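Local atomic coordinates of glutathione s-transferase protein (Ralstonia solanacearum, PDB entry 3TOU), a protein that binds glutathione and probably acts as a glutathione transferase, joining the thiol of glutathione to electrophilic substrates. Residues A10-R15 with G101-A106; V17-A22 with A158-G163; R110-Q115 with E119-S124. All blocks are in the same frame, centred on the assembly; numbering follows the deposited sequence.

Interaction 1 of 3, residues A10-R15 with G101-A106; sequences ASPYTR and GLLDAA. With GSH (glutathione), chain C.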
loop_
_atom_site.group_PDB
_atom_site.type_symbol
_atom_site.label_atom_id
_atom_site.label_comp_id
_atom_site.label_asym_id
_atom_site.label_seq_id
_atom_site.Cartn_x
_atom_site.Cartn_y
_atom_site.Cartn_z
ATOM N N ALA A 10 -7.452 -16.674 1.283
ATOM C CA ALA A 10 -6.882 -16.345 -0.032
ATOM C C ALA A 10 -6.032 -15.075 -0.019
ATOM O O ALA A 10 -5.042 -14.998 -0.743
ATOM C CB ALA A 10 -7.982 -16.225 -1.104
ATOM N N SER A 11 -6.425 -14.097 0.802
ATOM C CA SER A 11 -5.839 -12.751 0.756
ATOM C C SER A 11 -4.337 -12.785 1.062
ATOM O O SER A 11 -3.931 -13.212 2.144
ATOM C CB SER A 11 -6.545 -11.838 1.763
ATOM O OG SER A 11 -5.832 -10.618 1.934
ATOM N N PRO A 12 -3.508 -12.361 0.094
ATOM C CA PRO A 12 -2.070 -12.404 0.330
ATOM C C PRO A 12 -1.587 -11.274 1.232
ATOM O O PRO A 12 -0.583 -11.442 1.926
ATOM C CB PRO A 12 -1.482 -12.300 -1.086
ATOM C CG PRO A 12 -2.514 -11.486 -1.862
ATOM C CD PRO A 12 -3.854 -11.898 -1.267
ATOM N N TYR A 13 -2.306 -10.143 1.261
ATOM C CA TYR A 13 -1.971 -9.080 2.219
ATOM C C TYR A 13 -2.259 -9.546 3.645
ATOM O O TYR A 13 -1.494 -9.249 4.570
ATOM C CB TYR A 13 -2.762 -7.802 1.946
ATOM C CG TYR A 13 -2.726 -7.334 0.513
ATOM C CD1 TYR A 13 -1.645 -6.588 0.021
ATOM C CD2 TYR A 13 -3.795 -7.609 -0.339
ATOM C CE1 TYR A 13 -1.649 -6.146 -1.317
ATOM C CE2 TYR A 13 -3.801 -7.178 -1.657
ATOM C CZ TYR A 13 -2.732 -6.449 -2.134
ATOM O OH TYR A 13 -2.782 -6.024 -3.454
ATOM N N THR A 14 -3.351 -10.292 3.803
ATOM C CA THR A 14 -3.685 -10.900 5.090
ATOM C C THR A 14 -2.636 -11.936 5.462
ATOM O O THR A 14 -2.197 -11.979 6.607
ATOM C CB THR A 14 -5.092 -11.544 5.073
ATOM O OG1 THR A 14 -6.069 -10.518 4.824
ATOM C CG2 THR A 14 -5.424 -12.224 6.430
ATOM N N ARG A 15 -2.224 -12.745 4.490
ATOM C CA ARG A 15 -1.196 -13.745 4.758
ATOM C C ARG A 15 0.071 -13.099 5.278
ATOM O O ARG A 15 0.654 -13.590 6.250
ATOM C CB ARG A 15 -0.872 -14.599 3.542
ATOM C CG ARG A 15 -0.030 -15.798 3.962
ATOM C CD ARG A 15 0.534 -16.547 2.790
ATOM N NE ARG A 15 1.111 -17.804 3.260
ATOM C CZ ARG A 15 1.540 -18.758 2.444
ATOM N NH1 ARG A 15 1.472 -18.568 1.141
ATOM N NH2 ARG A 15 2.029 -19.894 2.927
ATOM N N GLY A 101 3.376 -4.468 -4.483
ATOM C CA GLY A 101 3.027 -4.036 -5.840
ATOM C C GLY A 101 2.811 -5.212 -6.779
ATOM O O GLY A 101 1.940 -5.165 -7.643
ATOM N N LEU A 102 3.606 -6.261 -6.622
ATOM C CA LEU A 102 3.362 -7.487 -7.406
ATOM C C LEU A 102 1.964 -8.000 -7.017
ATOM O O LEU A 102 1.156 -8.332 -7.894
ATOM C CB LEU A 102 4.443 -8.538 -7.141
ATOM C CG LEU A 102 4.452 -9.806 -8.026
ATOM C CD1 LEU A 102 5.816 -10.479 -7.932
ATOM C CD2 LEU A 102 3.360 -10.823 -7.678
ATOM N N LEU A 103 1.684 -8.038 -5.712
ATOM C CA LEU A 103 0.350 -8.419 -5.234
ATOM C C LEU A 103 -0.746 -7.526 -5.786
ATOM O O LEU A 103 -1.784 -8.044 -6.201
ATOM C CB LEU A 103 0.267 -8.447 -3.705
ATOM C CG LEU A 103 1.093 -9.505 -2.994
ATOM C CD1 LEU A 103 0.835 -9.362 -1.492
ATOM C CD2 LEU A 103 0.705 -10.902 -3.525
ATOM N N ASP A 104 -0.525 -6.210 -5.809
ATOM C CA ASP A 104 -1.526 -5.265 -6.359
ATOM C C ASP A 104 -1.880 -5.646 -7.797
ATOM O O ASP A 104 -3.053 -5.664 -8.169
ATOM C CB ASP A 104 -1.021 -3.803 -6.330
ATOM C CG ASP A 104 -0.897 -3.222 -4.911
ATOM O OD1 ASP A 104 -1.515 -3.742 -3.944
ATOM O OD2 ASP A 104 -0.182 -2.207 -4.771
ATOM N N ALA A 105 -0.867 -5.959 -8.595
ATOM C CA ALA A 105 -1.097 -6.363 -9.986
ATOM C C ALA A 105 -1.803 -7.708 -10.089
ATOM O O ALA A 105 -2.760 -7.824 -10.850
ATOM C CB ALA A 105 0.204 -6.379 -10.769
ATOM N N ALA A 106 -1.353 -8.705 -9.325
ATOM C CA ALA A 106 -1.997 -10.030 -9.378
ATOM C C ALA A 106 -3.443 -9.986 -8.877
ATOM O O ALA A 106 -4.338 -10.619 -9.460
ATOM C CB ALA A 106 -1.190 -11.051 -8.594
HETATM N N1 GSH C . -3.349 -1.810 0.714
HETATM C CA1 GSH C . -4.026 -2.987 1.277
HETATM C C1 GSH C . -3.110 -3.775 2.184
HETATM O O11 GSH C . -3.595 -4.378 3.174
HETATM O O12 GSH C . -1.878 -3.810 1.990
HETATM C CB1 GSH C . -4.613 -3.880 0.182
HETATM C CG1 GSH C . -5.695 -4.800 0.775
HETATM C CD1 GSH C . -6.593 -5.422 -0.275
HETATM O OE1 GSH C . -6.733 -4.825 -1.542
HETATM N N2 GSH C . -7.247 -6.531 0.074
HETATM C CA2 GSH C . -8.284 -7.108 -0.777
HETATM C C2 GSH C . -9.583 -6.431 -0.506
HETATM O O2 GSH C . -9.967 -6.487 0.822
HETATM C CB2 GSH C . -8.513 -8.585 -0.444
HETATM S SG2 GSH C . -7.053 -9.556 -0.880
HETATM N N3 GSH C . -10.291 -5.841 -1.474
HETATM C CA3 GSH C . -11.695 -5.497 -1.279
HETATM C C3 GSH C . -12.093 -4.194 -1.916
HETATM O O31 GSH C . -13.280 -3.810 -1.917
HETATM O O32 GSH C . -11.247 -3.484 -2.463
#

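Interaction 2 of 3, residues V17-A22 with A158-G163; sequences VRVVLA and ADIAVG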
loop_
_atom_site.group_PDB
_atom_site.type_symbol
_atom_site.label_atom_id
_atom_site.label_comp_id
_atom_site.label_asym_id
_atom_site.label_seq_id
_atom_site.Cartn_x
_atom_site.Cartn_y
_atom_site.Cartn_z
ATOM N N VAL A 17 0.456 -10.458 7.061
ATOM C CA VAL A 17 0.233 -10.145 8.464
ATOM C C VAL A 17 0.243 -11.418 9.328
ATOM O O VAL A 17 0.856 -11.431 10.399
ATOM C CB VAL A 17 -1.106 -9.378 8.635
ATOM C CG1 VAL A 17 -1.472 -9.269 10.116
ATOM C CG2 VAL A 17 -1.009 -7.997 7.973
ATOM N N ARG A 18 -0.402 -12.480 8.848
ATOM C CA ARG A 18 -0.489 -13.729 9.612
ATOM C C ARG A 18 0.888 -14.344 9.803
ATOM O O ARG A 18 1.182 -14.875 10.872
ATOM C CB ARG A 18 -1.431 -14.729 8.936
ATOM C CG ARG A 18 -2.896 -14.274 8.985
ATOM C CD ARG A 18 -3.788 -15.163 8.146
ATOM N NE ARG A 18 -3.855 -16.528 8.654
ATOM C CZ ARG A 18 -3.997 -17.602 7.878
ATOM N NH1 ARG A 18 -4.068 -17.476 6.565
ATOM N NH2 ARG A 18 -4.071 -18.811 8.418
ATOM N N VAL A 19 1.720 -14.266 8.761
ATOM C CA VAL A 19 3.100 -14.755 8.855
ATOM C C VAL A 19 3.894 -13.945 9.878
ATOM O O VAL A 19 4.610 -14.518 10.697
ATOM C CB VAL A 19 3.810 -14.765 7.490
ATOM C CG1 VAL A 19 5.308 -15.131 7.640
ATOM C CG2 VAL A 19 3.104 -15.771 6.563
ATOM N N VAL A 20 3.745 -12.624 9.835
ATOM C CA VAL A 20 4.402 -11.749 10.794
ATOM C C VAL A 20 3.967 -12.103 12.221
ATOM O O VAL A 20 4.822 -12.250 13.103
ATOM C CB VAL A 20 4.095 -10.260 10.491
ATOM C CG1 VAL A 20 4.461 -9.356 11.675
ATOM C CG2 VAL A 20 4.892 -9.835 9.256
ATOM N N LEU A 21 2.660 -12.252 12.433
ATOM C CA LEU A 21 2.130 -12.578 13.760
ATOM C C LEU A 21 2.688 -13.912 14.270
ATOM O O LEU A 21 3.007 -14.040 15.448
ATOM C CB LEU A 21 0.596 -12.565 13.758
ATOM C CG LEU A 21 -0.056 -11.174 13.576
ATOM C CD1 LEU A 21 -1.556 -11.288 13.331
ATOM C CD2 LEU A 21 0.215 -10.248 14.752
ATOM N N ALA A 22 2.830 -14.886 13.372
ATOM C CA ALA A 22 3.371 -16.203 13.751
ATOM C C ALA A 22 4.860 -16.101 14.102
ATOM O O ALA A 22 5.303 -16.649 15.119
ATOM C CB ALA A 22 3.137 -17.215 12.630
ATOM N N ALA A 158 10.877 -8.133 4.509
ATOM C CA ALA A 158 11.154 -8.209 3.066
ATOM C C ALA A 158 10.965 -9.632 2.545
ATOM O O ALA A 158 10.272 -9.858 1.552
ATOM C CB ALA A 158 12.563 -7.703 2.757
ATOM N N ASP A 159 11.553 -10.594 3.245
ATOM C CA ASP A 159 11.430 -12.003 2.865
ATOM C C ASP A 159 10.005 -12.509 2.978
ATOM O O ASP A 159 9.540 -13.236 2.093
ATOM C CB ASP A 159 12.338 -12.848 3.749
ATOM C CG ASP A 159 13.766 -12.385 3.688
ATOM O OD1 ASP A 159 14.381 -12.530 2.615
ATOM O OD2 ASP A 159 14.255 -11.846 4.699
ATOM N N ILE A 160 9.325 -12.128 4.066
ATOM C CA ILE A 160 7.920 -12.517 4.276
ATOM C C ILE A 160 7.052 -12.030 3.118
ATOM O O ILE A 160 6.298 -12.810 2.519
ATOM C CB ILE A 160 7.379 -11.991 5.628
ATOM C CG1 ILE A 160 8.096 -12.697 6.790
ATOM C CG2 ILE A 160 5.835 -12.137 5.722
ATOM C CD1 ILE A 160 7.818 -12.090 8.158
ATOM N N ALA A 161 7.194 -10.749 2.793
ATOM C CA ALA A 161 6.429 -10.130 1.708
ATOM C C ALA A 161 6.695 -10.794 0.361
ATOM O O ALA A 161 5.749 -11.119 -0.363
ATOM C CB ALA A 161 6.698 -8.641 1.652
ATOM N N VAL A 162 7.971 -11.010 0.033
ATOM C CA VAL A 162 8.323 -11.661 -1.235
ATOM C C VAL A 162 7.745 -13.091 -1.274
ATOM O O VAL A 162 7.153 -13.515 -2.274
ATOM C CB VAL A 162 9.862 -11.665 -1.464
ATOM C CG1 VAL A 162 10.248 -12.586 -2.638
ATOM C CG2 VAL A 162 10.375 -10.253 -1.730
ATOM N N GLY A 163 7.908 -13.820 -0.178
ATOM C CA GLY A 163 7.354 -15.173 -0.048
ATOM C C GLY A 163 5.856 -15.247 -0.308
ATOM O O GLY A 163 5.380 -16.112 -1.053
#

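Interaction 3 of 3, residues R110-Q115 with E119-S124; sequences RVEQTQ and EQRSES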
loop_
_atom_site.group_PDB
_atom_site.type_symbol
_atom_site.label_atom_id
_atom_site.label_comp_id
_atom_site.label_asym_id
_atom_site.label_seq_id
_atom_site.Cartn_x
_atom_site.Cartn_y
_atom_site.Cartn_z
ATOM N N ARG A 110 -7.251 -10.784 -10.493
ATOM C CA ARG A 110 -8.322 -11.560 -9.849
ATOM C C ARG A 110 -9.643 -10.770 -9.896
ATOM O O ARG A 110 -10.711 -11.333 -10.157
ATOM C CB ARG A 110 -7.934 -11.927 -8.404
ATOM C CG ARG A 110 -9.043 -12.559 -7.532
ATOM C CD ARG A 110 -9.356 -14.006 -7.912
ATOM N NE ARG A 110 -10.408 -14.530 -7.043
ATOM C CZ ARG A 110 -10.960 -15.738 -7.135
ATOM N NH1 ARG A 110 -10.562 -16.606 -8.061
ATOM N NH2 ARG A 110 -11.919 -16.081 -6.282
ATOM N N VAL A 111 -9.548 -9.458 -9.678
ATOM C CA VAL A 111 -10.719 -8.559 -9.726
ATOM C C VAL A 111 -11.273 -8.466 -11.143
ATOM O O VAL A 111 -12.481 -8.490 -11.340
ATOM C CB VAL A 111 -10.366 -7.157 -9.154
ATOM C CG1 VAL A 111 -11.396 -6.095 -9.537
ATOM C CG2 VAL A 111 -10.207 -7.250 -7.643
ATOM N N GLU A 112 -10.383 -8.414 -12.127
ATOM C CA GLU A 112 -10.793 -8.435 -13.532
ATOM C C GLU A 112 -11.578 -9.715 -13.866
ATOM O O GLU A 112 -12.508 -9.673 -14.667
ATOM C CB GLU A 112 -9.570 -8.267 -14.443
ATOM C CG GLU A 112 -9.875 -8.010 -15.929
ATOM C CD GLU A 112 -10.331 -6.595 -16.231
ATOM O OE1 GLU A 112 -10.268 -5.713 -15.348
ATOM O OE2 GLU A 112 -10.756 -6.356 -17.373
ATOM N N GLN A 113 -11.226 -10.830 -13.227
ATOM C CA GLN A 113 -11.982 -12.076 -13.371
ATOM C C GLN A 113 -13.338 -12.033 -12.639
ATOM O O GLN A 113 -14.393 -12.304 -13.236
ATOM C CB GLN A 113 -11.148 -13.269 -12.891
ATOM C CG GLN A 113 -11.896 -14.603 -12.910
ATOM C CD GLN A 113 -11.164 -15.697 -12.157
ATOM O OE1 GLN A 113 -9.941 -15.644 -11.981
ATOM N NE2 GLN A 113 -11.911 -16.703 -11.711
ATOM N N THR A 114 -13.321 -11.688 -11.359
ATOM C CA THR A 114 -14.513 -11.871 -10.521
ATOM C C THR A 114 -15.515 -10.718 -10.549
ATOM O O THR A 114 -16.701 -10.918 -10.256
ATOM C CB THR A 114 -14.144 -12.205 -9.052
ATOM O OG1 THR A 114 -13.455 -11.092 -8.471
ATOM C CG2 THR A 114 -13.263 -13.445 -8.986
ATOM N N GLN A 115 -15.048 -9.519 -10.890
ATOM C CA GLN A 115 -15.876 -8.319 -10.773
ATOM C C GLN A 115 -16.315 -7.726 -12.110
ATOM O O GLN A 115 -17.035 -6.730 -12.141
ATOM C CB GLN A 115 -15.166 -7.250 -9.922
ATOM C CG GLN A 115 -14.770 -7.732 -8.536
ATOM C CD GLN A 115 -15.929 -8.322 -7.748
ATOM O OE1 GLN A 115 -16.940 -7.657 -7.527
ATOM N NE2 GLN A 115 -15.774 -9.568 -7.301
ATOM N N GLU A 119 -17.843 -9.618 -21.175
ATOM C CA GLU A 119 -18.063 -8.534 -22.124
ATOM C C GLU A 119 -17.397 -7.229 -21.692
ATOM O O GLU A 119 -17.108 -6.385 -22.531
ATOM C CB GLU A 119 -19.568 -8.326 -22.362
ATOM C CG GLU A 119 -20.273 -9.532 -22.996
ATOM C CD GLU A 119 -20.500 -10.685 -22.027
ATOM O OE1 GLU A 119 -20.743 -10.431 -20.823
ATOM O OE2 GLU A 119 -20.417 -11.850 -22.471
ATOM N N GLN A 120 -17.150 -7.088 -20.387
ATOM C CA GLN A 120 -16.535 -5.892 -19.802
ATOM C C GLN A 120 -15.012 -5.972 -19.681
ATOM O O GLN A 120 -14.369 -4.971 -19.379
ATOM C CB GLN A 120 -17.078 -5.657 -18.387
ATOM C CG GLN A 120 -18.501 -5.142 -18.323
ATOM C CD GLN A 120 -19.079 -5.186 -16.914
ATOM O OE1 GLN A 120 -18.599 -5.914 -16.045
ATOM N NE2 GLN A 120 -20.128 -4.413 -16.694
ATOM N N ARG A 121 -14.443 -7.158 -19.867
ATOM C CA ARG A 121 -13.009 -7.350 -19.595
ATOM C C ARG A 121 -12.107 -6.687 -20.616
ATOM O O ARG A 121 -12.396 -6.698 -21.812
ATOM C CB ARG A 121 -12.665 -8.823 -19.452
ATOM C CG ARG A 121 -13.160 -9.382 -18.144
ATOM C CD ARG A 121 -13.013 -10.853 -18.117
ATOM N NE ARG A 121 -13.726 -11.408 -16.985
ATOM C CZ ARG A 121 -14.279 -12.614 -16.976
ATOM N NH1 ARG A 121 -14.198 -13.400 -18.045
ATOM N NH2 ARG A 121 -14.922 -13.032 -15.898
ATOM N N SER A 122 -11.014 -6.101 -20.133
ATOM C CA SER A 122 -10.116 -5.346 -20.982
ATOM C C SER A 122 -8.804 -6.092 -21.142
ATOM O O SER A 122 -8.094 -6.308 -20.165
ATOM C CB SER A 122 -9.870 -3.957 -20.389
ATOM O OG SER A 122 -8.703 -3.360 -20.930
ATOM N N GLU A 123 -8.478 -6.470 -22.375
ATOM C CA GLU A 123 -7.226 -7.178 -22.656
ATOM C C GLU A 123 -5.995 -6.297 -22.417
ATOM O O GLU A 123 -4.962 -6.794 -21.972
ATOM C CB GLU A 123 -7.238 -7.781 -24.072
ATOM C CG GLU A 123 -8.347 -8.827 -24.261
ATOM C CD GLU A 123 -8.118 -9.774 -25.436
ATOM O OE1 GLU A 123 -7.415 -9.396 -26.402
ATOM O OE2 GLU A 123 -8.657 -10.903 -25.386
ATOM N N SER A 124 -6.119 -4.995 -22.687
ATOM C CA SER A 124 -5.037 -4.043 -22.412
ATOM C C SER A 124 -4.732 -3.913 -20.908
ATOM O O SER A 124 -3.572 -3.817 -20.506
ATOM C CB SER A 124 -5.347 -2.673 -23.013
ATOM O OG SER A 124 -6.561 -2.149 -22.500
HETATM O O HOH W 1 -19.303 -5.650 -13.323
#

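Interaction 1 of 3, residues A10-R15 with G101-A106
Tyr13 bridges from the thioredoxin-like domain to the helical domain with its hydroxyl, which donates to the carboxylate of Asp104 while glutathione lies over one face of the tyrosine ring. The two domains are those of the glutathione transferase fold: 10-15 is the loop and first turn of helix 12-23, and 101-106 belongs to helix 86-114. The bond from Tyr13 OH to Asp104 OD1 is 2.7 Å long and uses the anti lone pair, away from OD2. Ring and carboxylate planes stand 37° apart. With CG anti to its carbonyl carbon (chi1 -50°), Tyr13 runs past Leu103, and its CE1 lies 3.8 Å from Leu103 CB. The two methyls of Leu103 meet the Pro12 ring, CD2 reaching CB of Pro12 at 3.6 Å; Tyr168 of helix 157-172 also touches that proline. CB1 of glutathione sits 3.7 Å above the Tyr13 ring plane, over its centre, and Ser65, Lys50, and Arg128 and Lys132 of the second subunit hold the ligand by hydrogen bonds. Ser11, at the N-cap of helix 12-23, is hydrogen-bonded through OG to Thr14 OG1, and the same Ser11 OG lies 3.2 Å from the glutathione sulfur SG2.

Interaction 2 of 3, residues V17-A22 with A158-G163
Ile160 meets Val19 and Val20 in a wholly apolar helix-to-helix contact of the glutathione transferase fold, where helix 12-23 of the thioredoxin-like domain rests against helix 157-172 of the helical domain. Along 158-163, Ala158 comes first, against Trp95 of helix 86-114. Asp159 follows and completes a capping box: Thr156, the N-cap, accepts from Ala158 N through OG1, and Asp159 OD2 accepts from Thr156 N in return. Asp159 OD1 separately ties the helix to the loop at Cys150 N. Ile160 then reaches across the domain boundary, its CA 7.0 Å from that of Val19. Its CG1 is anti to the carbonyl carbon (chi1 -67°) and its CG2 anti to the backbone N. The Ile160 and Val19 side chains meet tip to tip, Val19 CG1 touching both Ile160 branches, while CD1 reaches on to CG2 of Val20, whose side chain crosses that of Ile160 at about a right angle. Ala161 and Val162 turn back to helix 86-114, on Ala99 and Trp95, and Gly163 N is bonded to Asp159 O. Val20 also touches Ala72 of helix 65-74. The closest approach is Ile160 CG2 to Val19 CG1, 3.6 Å, while Ile160 CD1 lies 3.9 Å from Val20 CG2.

Interaction 3 of 3, residues R110-Q115 with E119-S124
Glu112 sends CG out anti to its backbone N (chi1 -169°) and then bends at chi2 (76°), which carries its carboxylate to the backbone of 119-124; Arg121 instead runs extended from CG to NE and slides past it the opposite way. Glu112 OE2 accepts from Ser122 N at 2.8 Å in a nearly straight bond (170°), met almost along the C-O axis. In return the guanidinium of Arg121 turns its edge to two carbonyls of the last turn of helix 86-114. Its NE donates to Glu112 O at 3.1 Å, and its NH2 to Gln113 O at 2.8 Å, both bonds being bent. NH2 meets Gln113 O in the carbonyl plane, on a lone pair, whereas NE is tilted from the plane of the Glu112 carbonyl. This positive group, set at the carboxyl end of a helix, probably interacts well with the helix dipole. Glu112 OE2 also forms a salt bridge with Arg116 of the second subunit, so one oxygen serves both the turn and the dimer. A water donates to Gln115 O and to Gln120 OE1, each at 2.8 Å, and the latter oxygen also accepts from Thr117 N. Ser122, the N-cap just before helix 123-144, is bonded through OG to Trp125 N. This is the loop joining helices 86-114 and 123-144 of the glutathione transferase helical domain, at the subunit interface.

Interactions 1 and 2 are buried near the centre of the chain and share helix 12-23, which they join to two different helices of the helical domain: 86-114 at the glutathione pocket, 157-172 farther along. The centre of interaction 3 lies about 22 Å from that of the chain, partly exposed, at the end of the same helix 86-114 used in interaction 1; their centres are about 17 Å apart. Chemistry follows place. Interaction 2 is purely aliphatic, interaction 1 adds one polar bond and a ligand to apolar packing, and interaction 3 is carried by hydrogen bonds, a bridging water and a salt bridge to the second subunit. Only the first two join domains; interaction 3 links consecutive helices.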